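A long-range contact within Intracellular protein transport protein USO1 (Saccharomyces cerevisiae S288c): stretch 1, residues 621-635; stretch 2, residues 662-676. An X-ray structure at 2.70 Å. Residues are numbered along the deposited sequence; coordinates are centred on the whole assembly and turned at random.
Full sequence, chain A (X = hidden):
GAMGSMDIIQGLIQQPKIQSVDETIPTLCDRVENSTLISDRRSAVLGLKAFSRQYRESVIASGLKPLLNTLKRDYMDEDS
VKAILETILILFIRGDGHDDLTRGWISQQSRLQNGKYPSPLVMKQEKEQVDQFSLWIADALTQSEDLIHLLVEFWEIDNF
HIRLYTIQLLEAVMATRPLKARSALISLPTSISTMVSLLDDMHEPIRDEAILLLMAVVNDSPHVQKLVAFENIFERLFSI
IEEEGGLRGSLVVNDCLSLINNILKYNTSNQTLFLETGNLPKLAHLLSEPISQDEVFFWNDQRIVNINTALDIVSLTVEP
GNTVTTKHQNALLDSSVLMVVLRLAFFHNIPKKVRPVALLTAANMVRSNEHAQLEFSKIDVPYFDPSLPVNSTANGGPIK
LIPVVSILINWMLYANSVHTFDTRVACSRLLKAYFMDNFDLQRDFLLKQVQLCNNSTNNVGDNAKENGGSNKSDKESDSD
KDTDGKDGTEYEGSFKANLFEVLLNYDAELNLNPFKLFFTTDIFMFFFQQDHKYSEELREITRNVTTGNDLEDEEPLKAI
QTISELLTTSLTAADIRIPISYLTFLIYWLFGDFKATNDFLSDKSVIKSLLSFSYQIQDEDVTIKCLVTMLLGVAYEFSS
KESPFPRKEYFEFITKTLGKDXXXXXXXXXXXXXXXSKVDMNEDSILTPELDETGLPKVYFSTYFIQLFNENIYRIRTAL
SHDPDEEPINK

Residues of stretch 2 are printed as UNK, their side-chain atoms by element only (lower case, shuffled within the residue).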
ATOM      1  N   ASP A 621      36.465  -2.819   6.956  1.00118.46           N
ATOM      2  CA  ASP A 621      35.268  -3.315   6.217  1.00105.44           C
ATOM      3  C   ASP A 621      34.667  -4.513   6.932  1.00 96.15           C
ATOM      4  O   ASP A 621      34.713  -5.595   6.341  1.00100.47           O
ATOM      5  CB  ASP A 621      35.623  -3.760   4.798  1.00104.72           C
ATOM      6  CG  ASP A 621      35.562  -2.661   3.759  1.00103.68           C
ATOM      7  OD1 ASP A 621      34.601  -1.873   3.810  1.00108.37           O
ATOM      8  OD2 ASP A 621      36.467  -2.631   2.887  1.00100.06           O
ATOM      9  N   VAL A 622      34.117  -4.329   8.127  1.00 87.38           N
ATOM     10  CA  VAL A 622      33.803  -5.474   9.031  1.00 83.95           C
ATOM     11  C   VAL A 622      32.703  -6.354   8.414  1.00 84.06           C
ATOM     12  O   VAL A 622      32.659  -7.613   8.733  1.00 76.64           O
ATOM     13  CB  VAL A 622      33.447  -4.989  10.446  1.00 83.26           C
ATOM     14  CG1 VAL A 622      32.582  -3.742  10.417  1.00 91.20           C
ATOM     15  CG2 VAL A 622      32.799  -6.094  11.258  1.00 82.23           C
ATOM     16  N   THR A 623      31.846  -5.759   7.568  1.00 76.73           N
ATOM     17  CA  THR A 623      30.705  -6.476   6.946  1.00 75.16           C
ATOM     18  C   THR A 623      31.236  -7.406   5.846  1.00 69.40           C
ATOM     19  O   THR A 623      31.079  -8.647   6.002  1.00 66.71           O
ATOM     20  CB  THR A 623      29.625  -5.505   6.461  1.00 82.37           C
ATOM     21  OG1 THR A 623      29.567  -4.398   7.355  1.00 91.01           O
ATOM     22  CG2 THR A 623      28.267  -6.161   6.433  1.00 79.25           C
ATOM     23  N   ILE A 624      31.864  -6.864   4.799  1.00 60.22           N
ATOM     24  CA  ILE A 624      32.557  -7.710   3.790  1.00 68.84           C
ATOM     25  C   ILE A 624      33.450  -8.746   4.490  1.00 73.65           C
ATOM     26  O   ILE A 624      33.379  -9.953   4.169  1.00 66.26           O
ATOM     27  CB  ILE A 624      33.412  -6.892   2.828  1.00 69.25           C
ATOM     28  CG1 ILE A 624      32.662  -5.727   2.182  1.00 73.14           C
ATOM     29  CG2 ILE A 624      33.968  -7.849   1.803  1.00 66.63           C
ATOM     30  CD1 ILE A 624      31.439  -6.152   1.421  1.00 73.69           C
ATOM     31  N   LYS A 625      34.276  -8.295   5.429  1.00 74.03           N
ATOM     32  CA  LYS A 625      35.252  -9.197   6.068  1.00 73.16           C
ATOM     33  C   LYS A 625      34.472 -10.380   6.645  1.00 67.47           C
ATOM     34  O   LYS A 625      34.895 -11.530   6.376  1.00 69.98           O
ATOM     35  CB  LYS A 625      36.140  -8.377   7.006  1.00 84.59           C
ATOM     36  CG  LYS A 625      36.645  -9.049   8.272  1.00 83.94           C
ATOM     37  CD  LYS A 625      37.495  -8.090   9.071  1.00 90.45           C
ATOM     38  CE  LYS A 625      37.388  -8.284  10.570  1.00102.74           C
ATOM     39  NZ  LYS A 625      38.016  -7.145  11.293  1.00107.32           N
ATOM     40  N   CYS A 626      33.361 -10.153   7.351  1.00 64.15           N
ATOM     41  CA  CYS A 626      32.595 -11.277   7.974  1.00 68.10           C
ATOM     42  C   CYS A 626      31.901 -12.119   6.872  1.00 73.59           C
ATOM     43  O   CYS A 626      31.792 -13.368   7.019  1.00 65.39           O
ATOM     44  CB  CYS A 626      31.597 -10.770   9.012  1.00 73.10           C
ATOM     45  SG  CYS A 626      32.328  -9.825  10.399  1.00 78.25           S
ATOM     46  N   LEU A 627      31.456 -11.493   5.770  1.00 66.33           N
ATOM     47  CA  LEU A 627      30.711 -12.217   4.708  1.00 68.35           C
ATOM     48  C   LEU A 627      31.661 -13.132   3.949  1.00 70.65           C
ATOM     49  O   LEU A 627      31.267 -14.353   3.721  1.00 71.23           O
ATOM     50  CB  LEU A 627      30.004 -11.230   3.773  1.00 71.19           C
ATOM     51  CG  LEU A 627      28.687 -10.679   4.320  1.00 69.19           C
ATOM     52  CD1 LEU A 627      28.036  -9.735   3.307  1.00 67.91           C
ATOM     53  CD2 LEU A 627      27.760 -11.826   4.692  1.00 63.60           C
ATOM     54  N   VAL A 628      32.840 -12.601   3.576  1.00 68.80           N
ATOM     55  CA  VAL A 628      33.968 -13.417   3.044  1.00 65.29           C
ATOM     56  C   VAL A 628      34.240 -14.561   4.023  1.00 58.11           C
ATOM     57  O   VAL A 628      34.363 -15.665   3.581  1.00 66.62           O
ATOM     58  CB  VAL A 628      35.258 -12.619   2.782  1.00 62.41           C
ATOM     59  CG1 VAL A 628      36.382 -13.578   2.414  1.00 63.36           C
ATOM     60  CG2 VAL A 628      35.080 -11.606   1.666  1.00 63.97           C
ATOM     61  N   THR A 629      34.378 -14.283   5.306  1.00 63.02           N
ATOM     62  CA  THR A 629      34.716 -15.319   6.323  1.00 66.44           C
ATOM     63  C   THR A 629      33.594 -16.350   6.296  1.00 67.04           C
ATOM     64  O   THR A 629      33.884 -17.549   6.275  1.00 75.77           O
ATOM     65  CB  THR A 629      34.869 -14.721   7.722  1.00 66.52           C
ATOM     66  OG1 THR A 629      35.800 -13.643   7.626  1.00 62.63           O
ATOM     67  CG2 THR A 629      35.242 -15.749   8.772  1.00 65.22           C
ATOM     68  N   MET A 630      32.345 -15.879   6.299  1.00 74.30           N
ATOM     69  CA  MET A 630      31.136 -16.749   6.331  1.00 70.73           C
ATOM     70  C   MET A 630      31.113 -17.676   5.093  1.00 73.00           C
ATOM     71  O   MET A 630      30.807 -18.913   5.199  1.00 61.39           O
ATOM     72  CB  MET A 630      29.883 -15.889   6.331  1.00 74.09           C
ATOM     73  CG  MET A 630      28.709 -16.632   6.906  1.00 81.15           C
ATOM     74  SD  MET A 630      27.181 -15.714   6.706  1.00 74.29           S
ATOM     75  CE  MET A 630      27.570 -14.261   7.686  1.00 79.52           C
ATOM     76  N   LEU A 631      31.439 -17.108   3.926  1.00 63.50           N
ATOM     77  CA  LEU A 631      31.488 -17.888   2.676  1.00 59.56           C
ATOM     78  C   LEU A 631      32.360 -19.123   2.903  1.00 72.72           C
ATOM     79  O   LEU A 631      31.919 -20.276   2.515  1.00 76.06           O
ATOM     80  CB  LEU A 631      32.051 -16.992   1.576  1.00 58.66           C
ATOM     81  CG  LEU A 631      31.492 -17.239   0.184  1.00 59.65           C
ATOM     82  CD1 LEU A 631      32.439 -16.704  -0.901  1.00 55.08           C
ATOM     83  CD2 LEU A 631      31.242 -18.735  -0.026  1.00 63.14           C
ATOM     84  N   LEU A 632      33.567 -18.919   3.450  1.00 70.48           N
ATOM     85  CA  LEU A 632      34.581 -19.994   3.582  1.00 75.19           C
ATOM     86  C   LEU A 632      34.108 -21.034   4.601  1.00 66.01           C
ATOM     87  O   LEU A 632      34.211 -22.255   4.311  1.00 69.32           O
ATOM     88  CB  LEU A 632      35.919 -19.365   4.003  1.00 79.38           C
ATOM     89  CG  LEU A 632      36.526 -18.452   2.948  1.00 75.22           C
ATOM     90  CD1 LEU A 632      37.700 -17.689   3.513  1.00 69.16           C
ATOM     91  CD2 LEU A 632      36.941 -19.253   1.712  1.00 74.40           C
ATOM     92  N   GLY A 633      33.629 -20.568   5.738  1.00 63.92           N
ATOM     93  CA  GLY A 633      32.970 -21.420   6.742  1.00 71.43           C
ATOM     94  C   GLY A 633      31.890 -22.272   6.121  1.00 70.41           C
ATOM     95  O   GLY A 633      31.973 -23.499   6.256  1.00 76.63           O
ATOM     96  N   VAL A 634      30.929 -21.648   5.432  1.00 75.14           N
ATOM     97  CA  VAL A 634      29.738 -22.357   4.880  1.00 72.53           C
ATOM     98  C   VAL A 634      30.280 -23.368   3.872  1.00 70.97           C
ATOM     99  O   VAL A 634      29.859 -24.523   3.935  1.00 71.98           O
ATOM    100  CB  VAL A 634      28.679 -21.383   4.297  1.00 71.51           C
ATOM    101  CG1 VAL A 634      27.687 -22.077   3.360  1.00 69.04           C
ATOM    102  CG2 VAL A 634      27.930 -20.657   5.406  1.00 64.06           C
ATOM    103  N   ALA A 635      31.201 -22.943   3.001  1.00 74.68           N
ATOM    104  CA  ALA A 635      31.832 -23.808   1.975  1.00 78.65           C
ATOM    105  C   ALA A 635      32.459 -25.003   2.692  1.00 78.28           C
ATOM    106  O   ALA A 635      32.384 -26.133   2.157  1.00 75.31           O
ATOM    107  CB  ALA A 635      32.859 -23.052   1.167  1.00 76.98           C
ATOM    108  N   UNK A 662      38.577 -16.997  15.763  1.00 84.81           N
ATOM    109  CA  UNK A 662      38.435 -15.747  14.972  1.00 87.85           C
ATOM    110  C   UNK A 662      37.220 -15.852  14.034  1.00 91.33           C
ATOM    111  O   UNK A 662      36.524 -14.845  13.839  1.00 88.92           O
ATOM    112  n   UNK A 662      40.125 -13.827  12.409  1.00 86.48           N
ATOM    113  o   UNK A 662      39.289 -13.100  14.380  1.00 87.76           O
ATOM    114  c   UNK A 662      39.683 -15.440  14.148  1.00 85.60           C
ATOM    115  c   UNK A 662      39.691 -14.015  13.649  1.00 89.12           C
ATOM    116  N   UNK A 663      37.012 -17.031  13.442  1.00 89.47           N
ATOM    117  CA  UNK A 663      35.839 -17.381  12.616  1.00 88.59           C
ATOM    118  C   UNK A 663      34.575 -17.121  13.431  1.00 93.09           C
ATOM    119  O   UNK A 663      33.815 -16.178  13.078  1.00101.83           O
ATOM    120  c   UNK A 663      33.689 -19.996  12.169  1.00 86.41           C
ATOM    121  c   UNK A 663      34.453 -19.077  10.124  1.00 96.79           C
ATOM    122  c   UNK A 663      32.348 -20.209  10.203  1.00 89.32           C
ATOM    123  c   UNK A 663      35.918 -18.837  12.159  1.00 92.05           C
ATOM    124  c   UNK A 663      33.309 -19.525   9.482  1.00100.12           C
ATOM    125  c   UNK A 663      32.537 -20.439  11.548  1.00 89.81           C
ATOM    126  o   UNK A 663      31.220 -20.666   9.608  1.00 88.61           O
ATOM    127  c   UNK A 663      34.668 -19.321  11.467  1.00 91.96           C
ATOM    128  N   UNK A 664      34.374 -17.903  14.496  1.00 87.97           N
ATOM    129  CA  UNK A 664      33.187 -17.807  15.372  1.00 87.61           C
ATOM    130  C   UNK A 664      33.001 -16.344  15.769  1.00 85.60           C
ATOM    131  O   UNK A 664      31.846 -15.895  15.783  1.00 88.01           O
ATOM    132  c   UNK A 664      33.305 -18.707  16.582  1.00 85.97           C
ATOM    133  N   UNK A 665      34.083 -15.624  16.062  1.00 85.56           N
ATOM    134  CA  UNK A 665      33.997 -14.209  16.509  1.00 91.79           C
ATOM    135  C   UNK A 665      33.360 -13.395  15.385  1.00 92.67           C
ATOM    136  O   UNK A 665      32.495 -12.558  15.688  1.00 92.63           O
ATOM    137  o   UNK A 665      35.349 -12.234  16.764  1.00 93.50           O
ATOM    138  c   UNK A 665      35.333 -13.641  16.911  1.00 88.03           C
ATOM    139  N   UNK A 666      33.782 -13.645  14.142  1.00 90.89           N
ATOM    140  CA  UNK A 666      33.423 -12.796  12.975  1.00 89.62           C
ATOM    141  C   UNK A 666      32.009 -13.124  12.500  1.00 89.51           C
ATOM    142  O   UNK A 666      31.448 -12.242  11.818  1.00 67.82           O
ATOM    143  c   UNK A 666      35.720 -12.267  12.009  1.00 96.32           C
ATOM    144  n   UNK A 666      38.646 -12.716   8.908  1.00108.78           N
ATOM    145  c   UNK A 666      34.395 -12.986  11.814  1.00 97.22           C
ATOM    146  c   UNK A 666      38.727 -11.819   9.878  1.00111.98           C
ATOM    147  c   UNK A 666      36.759 -12.775  11.034  1.00105.50           C
ATOM    148  n   UNK A 666      39.681 -10.900   9.837  1.00119.82           N
ATOM    149  n   UNK A 666      37.858 -11.831  10.888  1.00107.45           N
ATOM    150  N   UNK A 667      31.502 -14.339  12.785  1.00 85.49           N
ATOM    151  CA  UNK A 667      30.061 -14.701  12.629  1.00 83.62           C
ATOM    152  C   UNK A 667      29.235 -13.950  13.685  1.00 86.37           C
ATOM    153  O   UNK A 667      28.187 -13.378  13.321  1.00 84.97           O
ATOM    154  c   UNK A 667      30.547 -16.947  11.550  1.00 76.82           C
ATOM    155  c   UNK A 667      30.725 -16.110  10.306  1.00 78.58           C
ATOM    156  c   UNK A 667      29.859 -16.226  12.710  1.00 77.73           C
ATOM    157  c   UNK A 667      28.378 -16.574  12.806  1.00 81.88           C
ATOM    158  N   UNK A 668      29.668 -13.989  14.943  1.00 93.41           N
ATOM    159  CA  UNK A 668      29.001 -13.292  16.071  1.00 97.04           C
ATOM    160  C   UNK A 668      29.080 -11.784  15.822  1.00 91.93           C
ATOM    161  O   UNK A 668      28.137 -11.100  16.169  1.00 94.81           O
ATOM    162  c   UNK A 668      29.003 -14.312  19.783  1.00132.35           C
ATOM    163  c   UNK A 668      27.975 -14.126  20.882  1.00134.76           C
ATOM    164  n   UNK A 668      27.752 -15.385  21.631  1.00137.31           N
ATOM    165  c   UNK A 668      28.838 -13.316  18.649  1.00128.13           C
ATOM    166  c   UNK A 668      29.650 -13.667  17.408  1.00115.50           C
ATOM    167  N   UNK A 669      30.155 -11.285  15.212  1.00 96.53           N
ATOM    168  CA  UNK A 669      30.335  -9.821  15.068  1.00 97.36           C
ATOM    169  C   UNK A 669      29.423  -9.336  13.948  1.00 98.07           C
ATOM    170  O   UNK A 669      29.041  -8.127  13.974  1.00101.92           O
ATOM    171  o   UNK A 669      34.123  -7.672  13.779  1.00131.67           O
ATOM    172  n   UNK A 669      33.520  -6.376  15.525  1.00129.94           N
ATOM    173  c   UNK A 669      31.777  -9.398  14.779  1.00107.94           C
ATOM    174  c   UNK A 669      33.284  -7.315  14.611  1.00127.29           C
ATOM    175  c   UNK A 669      31.886  -7.884  14.606  1.00119.34           C
ATOM    176  N   UNK A 670      29.107 -10.219  12.993  1.00 91.30           N
ATOM    177  CA  UNK A 670      28.267  -9.915  11.804  1.00 83.83           C
ATOM    178  C   UNK A 670      26.817  -9.651  12.238  1.00 80.24           C
ATOM    179  O   UNK A 670      26.213  -8.677  11.745  1.00 71.13           O
ATOM    180  c   UNK A 670      27.701  -9.955   8.620  1.00 74.91           C
ATOM    181  c   UNK A 670      25.396 -11.443   8.423  1.00 79.28           C
ATOM    182  c   UNK A 670      28.324 -11.064  10.793  1.00 79.92           C
ATOM    183  c   UNK A 670      27.417 -10.893   9.601  1.00 79.41           C
ATOM    184  c   UNK A 670      26.862  -9.794   7.529  1.00 77.86           C
ATOM    185  c   UNK A 670      26.240 -11.620   9.506  1.00 77.04           C
ATOM    186  c   UNK A 670      25.718 -10.550   7.424  1.00 75.08           C
ATOM    187  N   UNK A 671      26.290 -10.522  13.105  1.00 80.53           N
ATOM    188  CA  UNK A 671      24.942 -10.391  13.711  1.00 89.06           C
ATOM    189  C   UNK A 671      24.870  -9.063  14.477  1.00 86.14           C
ATOM    190  O   UNK A 671      23.918  -8.313  14.223  1.00 98.26           O
ATOM    191  c   UNK A 671      22.226 -10.652  14.541  1.00107.46           C
ATOM    192  n   UNK A 671      19.996 -11.595  13.932  1.00100.64           N
ATOM    193  c   UNK A 671      23.126 -11.867  14.838  1.00 99.38           C
ATOM    194  c   UNK A 671      24.613 -11.609  14.594  1.00 95.52           C
ATOM    195  c   UNK A 671      20.763 -10.798  14.921  1.00106.73           C
ATOM    196  N   UNK A 672      25.846  -8.737  15.334  1.00 94.91           N
ATOM    197  CA  UNK A 672      25.685  -7.657  16.356  1.00 95.36           C
ATOM    198  C   UNK A 672      26.283  -6.308  15.930  1.00 87.25           C
ATOM    199  O   UNK A 672      25.796  -5.315  16.439  1.00102.08           O
ATOM    200  c   UNK A 672      24.677  -9.945  18.414  1.00115.80           C
ATOM    201  n   UNK A 672      22.840  -8.283  18.704  1.00122.04           N
ATOM    202  c   UNK A 672      23.884  -9.087  19.386  1.00120.30           C
ATOM    203  c   UNK A 672      26.110  -9.488  18.156  1.00104.39           C
ATOM    204  c   UNK A 672      26.293  -8.042  17.708  1.00 96.33           C
ATOM    205  N   UNK A 673      27.294  -6.232  15.070  1.00100.05           N
ATOM    206  CA  UNK A 673      28.097  -4.979  14.934  1.00110.25           C
ATOM    207  C   UNK A 673      28.332  -4.593  13.459  1.00106.50           C
ATOM    208  O   UNK A 673      29.214  -3.750  13.209  1.00112.53           O
ATOM    209  o   UNK A 673      29.460  -2.713  15.859  1.00126.46           O
ATOM    210  c   UNK A 673      29.416  -5.101  15.714  1.00113.03           C
ATOM    211  c   UNK A 673      30.099  -3.780  16.037  1.00121.00           C
ATOM    212  o   UNK A 673      31.272  -3.827  16.469  1.00123.56           O
ATOM    213  N   UNK A 674      27.553  -5.122  12.509  1.00105.47           N
ATOM    214  CA  UNK A 674      27.697  -4.816  11.057  1.00 99.50           C
ATOM    215  C   UNK A 674      26.440  -4.139  10.508  1.00 93.03           C
ATOM    216  O   UNK A 674      25.478  -3.934  11.268  1.00 91.46           O
ATOM    217  o   UNK A 674      26.900  -6.965  10.367  1.00 93.43           O
ATOM    218  c   UNK A 674      27.992  -6.066  10.274  1.00 98.28           C
ATOM    219  N   UNK A 675      26.442  -3.835   9.207  1.00 90.81           N
ATOM    220  CA  UNK A 675      25.239  -3.408   8.446  1.00 78.52           C
ATOM    221  C   UNK A 675      24.074  -4.366   8.706  1.00 76.84           C
ATOM    222  O   UNK A 675      22.924  -3.927   8.895  1.00 78.34           O
ATOM    223  c   UNK A 675      25.511  -3.375   6.954  1.00 72.49           C
ATOM    224  c   UNK A 675      27.408   0.269   5.665  1.00 86.31           C
ATOM    225  c   UNK A 675      25.497  -1.180   5.748  1.00 87.35           C
ATOM    226  c   UNK A 675      26.099  -0.008   5.319  1.00 95.70           C
ATOM    227  c   UNK A 675      26.180  -2.107   6.507  1.00 81.60           C
ATOM    228  o   UNK A 675      28.018   1.409   5.233  1.00 79.16           O
ATOM    229  c   UNK A 675      27.491  -1.827   6.833  1.00 83.63           C
ATOM    230  c   UNK A 675      28.106  -0.654   6.417  1.00 89.86           C
ATOM    231  N   UNK A 676      24.345  -5.660   8.750  1.00 70.57           N
ATOM    232  CA  UNK A 676      23.267  -6.648   8.972  1.00 73.17           C
ATOM    233  C   UNK A 676      22.534  -6.300  10.259  1.00 80.46           C
ATOM    234  O   UNK A 676      21.283  -6.399  10.305  1.00 96.60           O
ATOM    235  c   UNK A 676      20.851 -11.175   9.345  1.00 64.84           C
ATOM    236  c   UNK A 676      23.810  -8.061   9.060  1.00 73.07           C
ATOM    237  c   UNK A 676      21.189 -10.648   8.111  1.00 73.80           C
ATOM    238  c   UNK A 676      22.150  -9.641   8.020  1.00 72.86           C
ATOM    239  c   UNK A 676      21.492 -10.705  10.479  1.00 69.20           C
ATOM    240  c   UNK A 676      22.412  -9.661  10.398  1.00 66.41           C
ATOM    241  c   UNK A 676      22.759  -9.130   9.165  1.00 70.15           C
TER

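Position 662 carries two carbons, the second bearing one oxygen and one nitrogen, and lies beyond reach of stretch 1: Asn 662, a polar side chain on a partly exposed turn of helix. At 663 a single carbon leads to a six-carbon ring bearing one oxygen, its ring carbons against Gly 633 CA and Thr 629 CG2. This is Tyr 663, with CE1 3.3 Å from Gly 633 CA and CD1 3.7 Å from Thr 629 CG2. The ring needs the bare backbone there, since an ideal CB on Gly 633 would come 2.1 Å from Tyr 663 OH; that hydroxyl is hydrogen-bonded elsewhere in the structure.

Position 664 has one carbon, pointing away: Ala 664, whose methyl asks for no partner. Position 665, a carbon and an oxygen free of the contact, is Ser 665, small and polar on an exposed turn.

At 666 three carbons, a nitrogen and a carbon with two more nitrogens reach across stretch 1, ending near Lys 625 and Thr 629. This is Arg 666, whose NH1 gives a weak hydrogen bond to Thr 629 OG1 (3.3 Å); that oxygen in turn donates to Lys 625 O at 2.6 Å. Lys 625 CD covers one guanidinium face, although Lys 625 NZ and Arg 666 NH2, like charges, stand 4.4 Å apart.

Position 667 has four carbons, forked at the first; its longer arm ends near Met 630. This is Ile 667, its CD1 4.0 Å from Met 630 CG, an apolar match. At 668 four carbons ending in nitrogen, directed away, make Lys 668, its charge suited to exposure.

At 669 three carbons, the third with an oxygen and a nitrogen, bring that oxygen near Val 622: Gln 669, with OE1 3.3 Å from Val 622 CG2. Its partly exposed setting tolerates an amide.

At 670 one carbon and an unsubstituted six-carbon ring sit among four side chains of stretch 1: Phe 670, with Met 630 CE over one ring face, 3.8 Å from its centroid.

Positions 671 and 672, four carbons ending in nitrogen, touch nothing here: Lys 671 and Lys 672, charges suited to a helix side off the contact. At 673 two carbons, the second with two oxygens, give Asp 673, exposed, where a carboxylate is readily solvated.

At 674 a carbon and an oxygen beside Thr 623 are Ser 674, whose OG donates to Phe 670 O. At 675 an oxygen-bearing ring nears Thr 623 OG1: Tyr 675, CD1 3.3 Å from Thr 623 OG1, its hydroxyl suiting exposure. The plain ring at 676, outside this contact, is Phe 676, apolar as burial favours.

The helices cross at -129°, 9.0 Å apart. Phe 670 fits as a knob among Thr 623, Cys 626, Leu 627 and Met 630, with Tyr 663 packed against Gly 633 and Arg 666 reaching Thr 629.

Stretch 2 662-676: NYASRIKQFKKDSYF
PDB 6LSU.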